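Local coordinates for N-terminal acetyltransferase-like protein (Chaetomium thermophilum, PDB 5NNP), which probably serves as the TPR-repeat auxiliary subunit of an N-terminal acetyltransferase complex, holding the catalytic partner within its helical scaffold, at residues M47-K50 and A51-L54; C80-V83 and Y84-Y88; L87-N91 and K92-E96; S111-I114 and Q115-L118. All coordinates share one frame; numbering follows the deposited sequence.

Contact 1 (M47-K50 and A51-L54); sequences MSMK and ALIL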
loop_
_atom_site.group_PDB
_atom_site.type_symbol
_atom_site.label_atom_id
_atom_site.label_comp_id
_atom_site.label_asym_id
_atom_site.label_seq_id
_atom_site.Cartn_x
_atom_site.Cartn_y
_atom_site.Cartn_z
ATOM N N MET A 47 -41.822 14.117 3.798
ATOM C CA MET A 47 -40.879 15.057 3.212
ATOM C C MET A 47 -39.503 14.411 3.093
ATOM O O MET A 47 -38.820 14.580 2.079
ATOM C CB MET A 47 -40.799 16.337 4.041
ATOM C CG MET A 47 -42.132 17.005 4.291
ATOM S SD MET A 47 -41.941 18.469 5.330
ATOM C CE MET A 47 -40.791 19.423 4.347
ATOM N N SER A 48 -39.111 13.673 4.134
ATOM C CA SER A 48 -37.844 12.937 4.152
ATOM C C SER A 48 -37.779 11.880 3.055
ATOM O O SER A 48 -36.751 11.725 2.403
ATOM C CB SER A 48 -37.625 12.263 5.512
ATOM O OG SER A 48 -37.570 13.209 6.561
ATOM N N MET A 49 -38.871 11.144 2.871
ATOM C CA MET A 49 -38.940 10.119 1.832
ATOM C C MET A 49 -38.813 10.730 0.450
ATOM O O MET A 49 -38.280 10.114 -0.469
ATOM C CB MET A 49 -40.244 9.334 1.936
ATOM C CG MET A 49 -40.295 8.400 3.122
ATOM S SD MET A 49 -38.873 7.301 3.120
ATOM C CE MET A 49 -39.006 6.593 1.481
ATOM N N LYS A 50 -39.312 11.951 0.310
ATOM C CA LYS A 50 -39.201 12.684 -0.942
ATOM C C LYS A 50 -37.773 13.187 -1.127
ATOM O O LYS A 50 -37.272 13.256 -2.251
ATOM C CB LYS A 50 -40.197 13.844 -0.965
ATOM C CG LYS A 50 -40.102 14.741 -2.181
ATOM C CD LYS A 50 -41.097 15.888 -2.069
ATOM C CE LYS A 50 -41.033 16.821 -3.274
ATOM N NZ LYS A 50 -42.026 17.928 -3.181
ATOM N N ALA A 51 -37.129 13.530 -0.011
ATOM C CA ALA A 51 -35.745 13.993 -0.004
ATOM C C ALA A 51 -34.803 12.913 -0.501
ATOM O O ALA A 51 -33.824 13.211 -1.175
ATOM C CB ALA A 51 -35.341 14.440 1.385
ATOM N N LEU A 52 -35.108 11.660 -0.168
ATOM C CA LEU A 52 -34.320 10.520 -0.641
ATOM C C LEU A 52 -34.367 10.397 -2.153
ATOM O O LEU A 52 -33.331 10.302 -2.807
ATOM C CB LEU A 52 -34.820 9.216 -0.026
ATOM C CG LEU A 52 -34.265 8.754 1.317
ATOM C CD1 LEU A 52 -34.770 7.348 1.621
ATOM C CD2 LEU A 52 -32.749 8.808 1.327
ATOM N N ILE A 53 -35.581 10.386 -2.692
ATOM C CA ILE A 53 -35.793 10.260 -4.129
ATOM C C ILE A 53 -35.136 11.408 -4.881
ATOM O O ILE A 53 -34.583 11.214 -5.961
ATOM C CB ILE A 53 -37.290 10.210 -4.472
ATOM C CG1 ILE A 53 -37.942 8.996 -3.805
ATOM C CG2 ILE A 53 -37.488 10.161 -5.982
ATOM C CD1 ILE A 53 -39.442 8.886 -4.030
ATOM N N LEU A 54 -35.189 12.604 -4.308
ATOM C CA LEU A 54 -34.523 13.745 -4.915
ATOM C C LEU A 54 -33.020 13.503 -4.994
ATOM O O LEU A 54 -32.399 13.728 -6.040
ATOM C CB LEU A 54 -34.821 15.022 -4.132
ATOM C CG LEU A 54 -36.265 15.516 -4.215
ATOM C CD1 LEU A 54 -36.444 16.761 -3.373
ATOM C CD2 LEU A 54 -36.656 15.786 -5.658
#
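Lys-50 and Leu-54 sit one helical turn apart, joined by a hydrogen bond from Leu-54 N to Lys-50 O (3.0 Å). Followed outward, the Leu-54 side chain keeps returning to that same oxygen: CB lies 3.6 Å from Lys-50 O, CG comes to 3.2 Å of it, and CD1 stays near it before meeting Lys-50 CG at 4.3 Å. The first torsion explains this path, since CG stands anti to its own carbonyl carbon (chi1 -69°) and is folded back over the preceding turn. Lys-50 does the reverse: its chain runs out fully extended, with CG anti to the backbone N (chi1 176°), and delivers NZ to a salt bridge with Glu-34. Ile-53 CG1 rests 3.5 Å from Met-49 O, while Met-49 CE and Leu-52 CD1 make a loose apolar pair at 4.3 Å. Ala-51 N bonds to Met-47 O and Leu-52 N to Ser-48 O. Leu-52 turns to Val-83 and Ile-86 of helix 78-90, Ile-53 to Leu-30 of helix 26-37, and Met-47 to Leu-66 of helix 60-73. Such a mostly buried helix, packed between neighbouring hairpins, is characteristic of the stacked helical pairs of a TPR array.

Contact 2 (C80-V83 and Y84-Y88); sequences CWHV and YGILY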
loop_
_atom_site.group_PDB
_atom_site.type_symbol
_atom_site.label_atom_id
_atom_site.label_comp_id
_atom_site.label_asym_id
_atom_site.label_seq_id
_atom_site.Cartn_x
_atom_site.Cartn_y
_atom_site.Cartn_z
ATOM N N CYS A 80 -36.753 10.843 9.763
ATOM C CA CYS A 80 -36.150 12.089 9.306
ATOM C C CYS A 80 -34.630 12.121 9.582
ATOM O O CYS A 80 -33.837 12.513 8.721
ATOM C CB CYS A 80 -36.841 13.285 9.952
ATOM S SG CYS A 80 -38.634 13.382 9.623
ATOM N N TRP A 81 -34.224 11.677 10.767
ATOM C CA TRP A 81 -32.810 11.682 11.109
ATOM C C TRP A 81 -32.032 10.620 10.317
ATOM O O TRP A 81 -30.933 10.883 9.826
ATOM C CB TRP A 81 -32.632 11.500 12.619
ATOM C CG TRP A 81 -33.023 12.754 13.370
ATOM C CD1 TRP A 81 -34.182 12.973 14.066
ATOM C CD2 TRP A 81 -32.271 13.972 13.456
ATOM N NE1 TRP A 81 -34.193 14.243 14.589
ATOM C CE2 TRP A 81 -33.034 14.881 14.232
ATOM C CE3 TRP A 81 -31.031 14.386 12.954
ATOM C CZ2 TRP A 81 -32.597 16.178 14.521
ATOM C CZ3 TRP A 81 -30.590 15.693 13.249
ATOM C CH2 TRP A 81 -31.382 16.568 14.024
ATOM N N HIS A 82 -32.622 9.436 10.174
ATOM C CA HIS A 82 -32.046 8.368 9.359
ATOM C C HIS A 82 -31.773 8.841 7.920
ATOM O O HIS A 82 -30.673 8.654 7.405
ATOM C CB HIS A 82 -32.975 7.155 9.365
ATOM C CG HIS A 82 -32.356 5.901 8.839
ATOM N ND1 HIS A 82 -33.093 4.762 8.576
ATOM C CD2 HIS A 82 -31.076 5.596 8.524
ATOM C CE1 HIS A 82 -32.293 3.812 8.128
ATOM N NE2 HIS A 82 -31.062 4.290 8.086
ATOM N N VAL A 83 -32.767 9.465 7.294
ATOM C CA VAL A 83 -32.636 10.021 5.947
ATOM C C VAL A 83 -31.479 11.020 5.854
ATOM O O VAL A 83 -30.619 10.934 4.967
ATOM C CB VAL A 83 -33.945 10.729 5.497
ATOM C CG1 VAL A 83 -33.714 11.539 4.246
ATOM C CG2 VAL A 83 -35.046 9.719 5.268
ATOM N N TYR A 84 -31.482 11.972 6.780
ATOM C CA TYR A 84 -30.441 12.986 6.873
ATOM C C TYR A 84 -29.048 12.330 6.862
ATOM O O TYR A 84 -28.138 12.780 6.169
ATOM C CB TYR A 84 -30.663 13.815 8.143
ATOM C CG TYR A 84 -30.056 15.208 8.155
ATOM C CD1 TYR A 84 -30.230 16.080 7.085
ATOM C CD2 TYR A 84 -29.354 15.674 9.273
ATOM C CE1 TYR A 84 -29.687 17.367 7.107
ATOM C CE2 TYR A 84 -28.803 16.952 9.299
ATOM C CZ TYR A 84 -28.974 17.790 8.218
ATOM O OH TYR A 84 -28.444 19.054 8.253
ATOM N N GLY A 85 -28.904 11.251 7.623
ATOM C CA GLY A 85 -27.663 10.503 7.676
ATOM C C GLY A 85 -27.317 9.843 6.353
ATOM O O GLY A 85 -26.184 9.942 5.874
ATOM N N ILE A 86 -28.305 9.176 5.759
ATOM C CA ILE A 86 -28.141 8.523 4.469
ATOM C C ILE A 86 -27.628 9.487 3.397
ATOM O O ILE A 86 -26.704 9.161 2.661
ATOM C CB ILE A 86 -29.466 7.887 4.012
ATOM C CG1 ILE A 86 -29.839 6.739 4.954
ATOM C CG2 ILE A 86 -29.365 7.373 2.579
ATOM C CD1 ILE A 86 -31.220 6.179 4.706
ATOM N N LEU A 87 -28.217 10.677 3.327
ATOM C CA LEU A 87 -27.741 11.708 2.414
ATOM C C LEU A 87 -26.263 12.024 2.661
ATOM O O LEU A 87 -25.435 11.935 1.750
ATOM C CB LEU A 87 -28.593 12.970 2.553
ATOM C CG LEU A 87 -30.092 12.776 2.300
ATOM C CD1 LEU A 87 -30.867 14.081 2.433
ATOM C CD2 LEU A 87 -30.312 12.163 0.937
ATOM N N TYR A 88 -25.946 12.377 3.903
ATOM C CA TYR A 88 -24.575 12.651 4.326
ATOM C C TYR A 88 -23.615 11.529 3.988
ATOM O O TYR A 88 -22.551 11.765 3.433
ATOM C CB TYR A 88 -24.519 12.897 5.826
ATOM C CG TYR A 88 -24.764 14.324 6.226
ATOM C CD1 TYR A 88 -24.133 15.362 5.564
ATOM C CD2 TYR A 88 -25.631 14.636 7.260
ATOM C CE1 TYR A 88 -24.349 16.677 5.923
ATOM C CE2 TYR A 88 -25.856 15.935 7.623
ATOM C CZ TYR A 88 -25.212 16.958 6.957
ATOM O OH TYR A 88 -25.434 18.275 7.319
#
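One face of the His-82 ring carries Ile-86 CD1, which makes a CH-pi contact 4.0 Å from the ring centroid. The methyl is displaced toward the rim, near CD2 and NE2, and the two side chains cross at a slant. Their different first torsions bring them together: His-82 CG is anti to the backbone N (chi1 -166°), whereas Ile-86 CG1 is anti to its carbonyl carbon (chi1 -66°) and folds back toward the preceding turn. The His-82 ring also meets Tyr-101 of helix 94-107. Tyr-84 has Tyr-88 CE2 over one face, 3.5 Å above the ring plane and off centre. Beside it runs Trp-81, pointing the same way, with Trp-81 CZ3 4.2 Å from Tyr-84 CD2. The indole is fixed from outside by an edge-to-face stack with Phe-103 and a hydrogen bond from its NE1 to Met-75 O. On another side of the helix, Val-83 CG1 touches Leu-87 CD1 at 4.2 Å. Beneath these groups the helix is regular, with Ile-86 N bonded to His-82 O and Leu-87 N bonded nearly straight to Val-83 O (2.9 Å, 170° at the hydrogen). Trp-81 facing helix 94-107, Tyr-84 facing helix 60-73 and Val-83 facing helix 44-55 place this helix among its neighbours, consistent with the first helix of the predicted TPR at 78-111.

Contact 3 (L87-N91 and K92-E96); sequences LYRTN and KNFDE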
loop_
_atom_site.group_PDB
_atom_site.type_symbol
_atom_site.label_atom_id
_atom_site.label_comp_id
_atom_site.label_asym_id
_atom_site.label_seq_id
_atom_site.Cartn_x
_atom_site.Cartn_y
_atom_site.Cartn_z
ATOM N N LEU A 87 -28.217 10.677 3.327
ATOM C CA LEU A 87 -27.741 11.708 2.414
ATOM C C LEU A 87 -26.263 12.024 2.661
ATOM O O LEU A 87 -25.435 11.935 1.750
ATOM C CB LEU A 87 -28.593 12.970 2.553
ATOM C CG LEU A 87 -30.092 12.776 2.300
ATOM C CD1 LEU A 87 -30.867 14.081 2.433
ATOM C CD2 LEU A 87 -30.312 12.163 0.937
ATOM N N TYR A 88 -25.946 12.377 3.903
ATOM C CA TYR A 88 -24.575 12.651 4.326
ATOM C C TYR A 88 -23.615 11.529 3.988
ATOM O O TYR A 88 -22.551 11.765 3.433
ATOM C CB TYR A 88 -24.519 12.897 5.826
ATOM C CG TYR A 88 -24.764 14.324 6.226
ATOM C CD1 TYR A 88 -24.133 15.362 5.564
ATOM C CD2 TYR A 88 -25.631 14.636 7.260
ATOM C CE1 TYR A 88 -24.349 16.677 5.923
ATOM C CE2 TYR A 88 -25.856 15.935 7.623
ATOM C CZ TYR A 88 -25.212 16.958 6.957
ATOM O OH TYR A 88 -25.434 18.275 7.319
ATOM N N ARG A 89 -23.984 10.307 4.341
ATOM C CA ARG A 89 -23.136 9.165 4.038
ATOM C C ARG A 89 -22.931 9.031 2.537
ATOM O O ARG A 89 -21.859 8.649 2.087
ATOM C CB ARG A 89 -23.727 7.882 4.602
ATOM C CG ARG A 89 -22.859 6.698 4.346
ATOM C CD ARG A 89 -23.462 5.458 4.920
ATOM N NE ARG A 89 -24.616 5.013 4.160
ATOM C CZ ARG A 89 -25.279 3.893 4.418
ATOM N NH1 ARG A 89 -24.892 3.122 5.423
ATOM N NH2 ARG A 89 -26.324 3.542 3.678
ATOM N N THR A 90 -23.960 9.357 1.763
ATOM C CA THR A 90 -23.858 9.310 0.311
ATOM C C THR A 90 -22.872 10.341 -0.209
ATOM O O THR A 90 -22.084 10.047 -1.107
ATOM C CB THR A 90 -25.207 9.557 -0.375
ATOM O OG1 THR A 90 -26.151 8.579 0.055
ATOM C CG2 THR A 90 -25.049 9.441 -1.870
ATOM N N ASN A 91 -22.941 11.550 0.346
ATOM C CA ASN A 91 -22.044 12.642 -0.030
ATOM C C ASN A 91 -20.698 12.565 0.687
ATOM O O ASN A 91 -19.951 13.536 0.739
ATOM C CB ASN A 91 -22.704 13.996 0.240
ATOM C CG ASN A 91 -23.782 14.336 -0.791
ATOM O OD1 ASN A 91 -23.487 14.883 -1.856
ATOM N ND2 ASN A 91 -25.038 14.013 -0.476
ATOM N N LYS A 92 -20.415 11.392 1.240
ATOM C CA LYS A 92 -19.113 11.061 1.809
ATOM C C LYS A 92 -18.724 11.872 3.043
ATOM O O LYS A 92 -17.568 11.830 3.462
ATOM C CB LYS A 92 -18.034 11.204 0.744
ATOM C CG LYS A 92 -18.296 10.343 -0.466
ATOM C CD LYS A 92 -18.828 8.994 -0.039
ATOM C CE LYS A 92 -19.285 8.197 -1.244
ATOM N NZ LYS A 92 -18.196 8.124 -2.231
ATOM N N ASN A 93 -19.684 12.588 3.620
ATOM C CA ASN A 93 -19.482 13.258 4.897
ATOM C C ASN A 93 -19.853 12.347 6.059
ATOM O O ASN A 93 -20.900 12.498 6.698
ATOM C CB ASN A 93 -20.293 14.547 4.978
ATOM C CG ASN A 93 -20.001 15.341 6.247
ATOM O OD1 ASN A 93 -19.305 14.873 7.159
ATOM N ND2 ASN A 93 -20.540 16.550 6.314
ATOM N N PHE A 94 -18.970 11.409 6.343
ATOM C CA PHE A 94 -19.217 10.388 7.345
ATOM C C PHE A 94 -19.360 10.954 8.743
ATOM O O PHE A 94 -19.941 10.331 9.620
ATOM C CB PHE A 94 -18.090 9.361 7.312
ATOM C CG PHE A 94 -17.977 8.648 5.993
ATOM C CD1 PHE A 94 -19.095 8.503 5.179
ATOM C CD2 PHE A 94 -16.767 8.138 5.565
ATOM C CE1 PHE A 94 -19.012 7.850 3.973
ATOM C CE2 PHE A 94 -16.673 7.491 4.370
ATOM C CZ PHE A 94 -17.803 7.340 3.563
ATOM N N ASP A 95 -18.831 12.137 8.971
ATOM C CA ASP A 95 -18.855 12.630 10.325
ATOM C C ASP A 95 -20.227 13.176 10.648
ATOM O O ASP A 95 -20.756 12.939 11.734
ATOM C CB ASP A 95 -17.781 13.685 10.546
ATOM C CG ASP A 95 -17.080 13.507 11.867
ATOM O OD1 ASP A 95 -16.170 12.647 11.933
ATOM O OD2 ASP A 95 -17.463 14.203 12.837
ATOM N N GLU A 96 -20.814 13.896 9.702
ATOM C CA GLU A 96 -22.152 14.425 9.903
ATOM C C GLU A 96 -23.151 13.279 9.836
ATOM O O GLU A 96 -24.212 13.332 10.450
ATOM C CB GLU A 96 -22.471 15.510 8.875
ATOM C CG GLU A 96 -21.632 16.761 9.061
ATOM C CD GLU A 96 -21.998 17.539 10.318
ATOM O OE1 GLU A 96 -23.170 17.986 10.433
ATOM O OE2 GLU A 96 -21.108 17.703 11.186
#
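Glu-96 CB sits squarely over the centre of the Tyr-88 ring, 3.4 Å from its centroid and only 2° off the normal, a CH-pi contact across the turn. The carboxylate plane stands 83° from the ring, with Glu-96 OE1 3.9 Å from Tyr-88 OH. Asn-93 runs alongside the same ring and brings ND2 to 3.8 Å of Tyr-88 CE1. On the other side of the turn, Phe-94 offers its edge to Arg-89 O, which lies 3.5 Å from Phe-94 CE1, while Arg-89 CG touches the same ring carbon.

The next shell fixes these groups. Asn-93 CG is anti to the backbone N (chi1 -174°), placing OD1 where it accepts from Glu-96 N at 3.1 Å, with the donor well above the carbonyl plane, and weakly from Asp-95 N. Asn-91 ND2 donates to Leu-87 O, which also accepts from Asn-91 N, so that carbonyl at the helix end is gripped twice. Farther out, Phe-64 meets the Tyr-88 ring, and Lys-92 NZ forms a salt bridge with Glu-522. Replacing Tyr-88 with alanine would probably leave Glu-96 CB without the ring face it sits on and the Asn-93 amide without its neighbour, and free the Glu-96 side chain to turn.

The backbone closes as a Schellman motif: Asn-93 N bonds to Tyr-88 O (3.0 Å) and Lys-92 N, weakly, to Arg-89 O, with Lys-92 at positive phi. Followed directly by the Asn-93 N-cap, it forms the tight turn between helices 78-90 and 94-107, consistent with the hairpin of the predicted TPR.

Contact 4 (S111-I114 and Q115-L118); sequences SHQI and QRDL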
loop_
_atom_site.group_PDB
_atom_site.type_symbol
_atom_site.label_atom_id
_atom_site.label_comp_id
_atom_site.label_asym_id
_atom_site.label_seq_id
_atom_site.Cartn_x
_atom_site.Cartn_y
_atom_site.Cartn_z
ATOM N N SER A 111 -33.857 -0.500 15.957
ATOM C CA SER A 111 -33.441 -0.596 14.554
ATOM C C SER A 111 -32.071 -1.240 14.337
ATOM O O SER A 111 -31.047 -0.600 14.522
ATOM C CB SER A 111 -33.424 0.781 13.915
ATOM O OG SER A 111 -32.879 0.672 12.623
ATOM N N HIS A 112 -32.057 -2.496 13.919
ATOM C CA HIS A 112 -30.799 -3.182 13.669
ATOM C C HIS A 112 -30.044 -2.563 12.506
ATOM O O HIS A 112 -28.813 -2.587 12.491
ATOM C CB HIS A 112 -31.030 -4.677 13.413
ATOM C CG HIS A 112 -31.343 -5.451 14.658
ATOM N ND1 HIS A 112 -32.455 -5.195 15.432
ATOM C CD2 HIS A 112 -30.673 -6.449 15.283
ATOM C CE1 HIS A 112 -32.464 -6.010 16.471
ATOM N NE2 HIS A 112 -31.394 -6.781 16.405
ATOM N N GLN A 113 -30.774 -2.002 11.540
ATOM C CA GLN A 113 -30.134 -1.410 10.374
ATOM C C GLN A 113 -29.381 -0.135 10.752
ATOM O O GLN A 113 -28.250 0.107 10.304
ATOM C CB GLN A 113 -31.154 -1.096 9.288
ATOM C CG GLN A 113 -30.547 -0.392 8.081
ATOM C CD GLN A 113 -31.593 0.163 7.127
ATOM O OE1 GLN A 113 -32.745 0.405 7.510
ATOM N NE2 GLN A 113 -31.200 0.358 5.873
ATOM N N ILE A 114 -30.028 0.685 11.568
ATOM C CA ILE A 114 -29.429 1.939 11.969
ATOM C C ILE A 114 -28.176 1.683 12.803
ATOM O O ILE A 114 -27.147 2.338 12.598
ATOM C CB ILE A 114 -30.443 2.815 12.730
ATOM C CG1 ILE A 114 -31.519 3.303 11.749
ATOM C CG2 ILE A 114 -29.750 3.988 13.404
ATOM C CD1 ILE A 114 -32.639 4.112 12.376
ATOM N N GLN A 115 -28.245 0.716 13.715
ATOM C CA GLN A 115 -27.105 0.391 14.575
ATOM C C GLN A 115 -25.976 -0.201 13.760
ATOM O O GLN A 115 -24.804 0.063 14.023
ATOM C CB GLN A 115 -27.508 -0.588 15.688
ATOM C CG GLN A 115 -26.335 -1.138 16.515
ATOM C CD GLN A 115 -25.618 -0.054 17.336
ATOM O OE1 GLN A 115 -25.869 0.097 18.522
ATOM N NE2 GLN A 115 -24.726 0.702 16.695
ATOM N N ARG A 116 -26.337 -1.010 12.771
ATOM C CA ARG A 116 -25.361 -1.663 11.903
ATOM C C ARG A 116 -24.550 -0.634 11.121
ATOM O O ARG A 116 -23.324 -0.708 11.075
ATOM C CB ARG A 116 -26.065 -2.626 10.949
ATOM C CG ARG A 116 -25.155 -3.447 10.074
ATOM C CD ARG A 116 -25.947 -4.538 9.357
ATOM N NE ARG A 116 -27.212 -4.055 8.796
ATOM C CZ ARG A 116 -27.360 -3.616 7.545
ATOM N NH1 ARG A 116 -26.316 -3.599 6.720
ATOM N NH2 ARG A 116 -28.549 -3.195 7.113
ATOM N N ASP A 117 -25.245 0.342 10.547
ATOM C CA ASP A 117 -24.632 1.301 9.647
ATOM C C ASP A 117 -23.826 2.338 10.393
ATOM O O ASP A 117 -22.764 2.756 9.929
ATOM C CB ASP A 117 -25.700 1.948 8.786
ATOM C CG ASP A 117 -26.281 0.974 7.772
ATOM O OD1 ASP A 117 -25.546 0.065 7.332
ATOM O OD2 ASP A 117 -27.468 1.103 7.419
ATOM N N LEU A 118 -24.306 2.714 11.571
ATOM C CA LEU A 118 -23.584 3.636 12.439
ATOM C C LEU A 118 -22.250 3.054 12.908
ATOM O O LEU A 118 -21.228 3.730 12.933
ATOM C CB LEU A 118 -24.448 3.993 13.652
ATOM C CG LEU A 118 -23.742 4.700 14.797
ATOM C CD1 LEU A 118 -23.396 6.126 14.400
ATOM C CD2 LEU A 118 -24.610 4.668 16.042
#
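The start of helix 112-124, just after the helical pair of the predicted TPR at 78-111, is marked by an N-cap at Ser-111. Ser-111 OG accepts from Ile-114 N at 3.0 Å, and Ser-111 O takes Gln-115 N as the first full turn begins. Arg-116 N then bonds to His-112 O, Asp-117 N to Gln-113 O and Leu-118 N to Ile-114 O. On the outer side, Gln-113 CG touches two charged groups, 3.6 Å from Arg-116 NH2 and 3.5 Å from Asp-117 OD2. With CG anti to the backbone N (chi1 176°), this carbon is set beside both; the chain then runs on extended, its amide plane 5° from the guanidinium. Arg-116 bends at chi3, bringing NH1 to 3.8 Å of Asp-117 OD1, a long ion pair with the oxygen above the guanidinium plane, linked by charge alone with no N-H pointing at it. Asp-117 OD1 also forms a long, weak ion pair with Arg-89 NH1. Exchanging Asp-117 for alanine would probably leave both arginines without this shared counter-charge. On the inner side, Ile-114 reaches Tyr-78 and His-82, and Leu-118 packs on Tyr-101, with Leu-118 CB 3.3 Å from Ile-114 O.

Overall arrangement
The four contacts follow one another along the N-terminal helices, all on the same side of the chain's centre. Contacts 1 and 2, with centres 10 Å apart, join helix 44-55 to helix 78-90: Ser-48 OG lies 3.2 Å from Cys-80 SG, and Leu-52 CD2 comes within 3.9 Å of Ile-86 CG2. Contact 3 continues contact 2 through shared Leu-87 and Tyr-88, its centre 9 Å away, where the chain turns into helix 94-107. Contact 4 meets contact 2 where His-82 CE1 lies 3.7 Å from Ile-114 CG1, and contact 3 through Arg-89 and Asp-117. Contacts 1 and 4 do not touch, their nearest atoms being about 9 Å apart. The sequence traces successive layers of TPR-type helices.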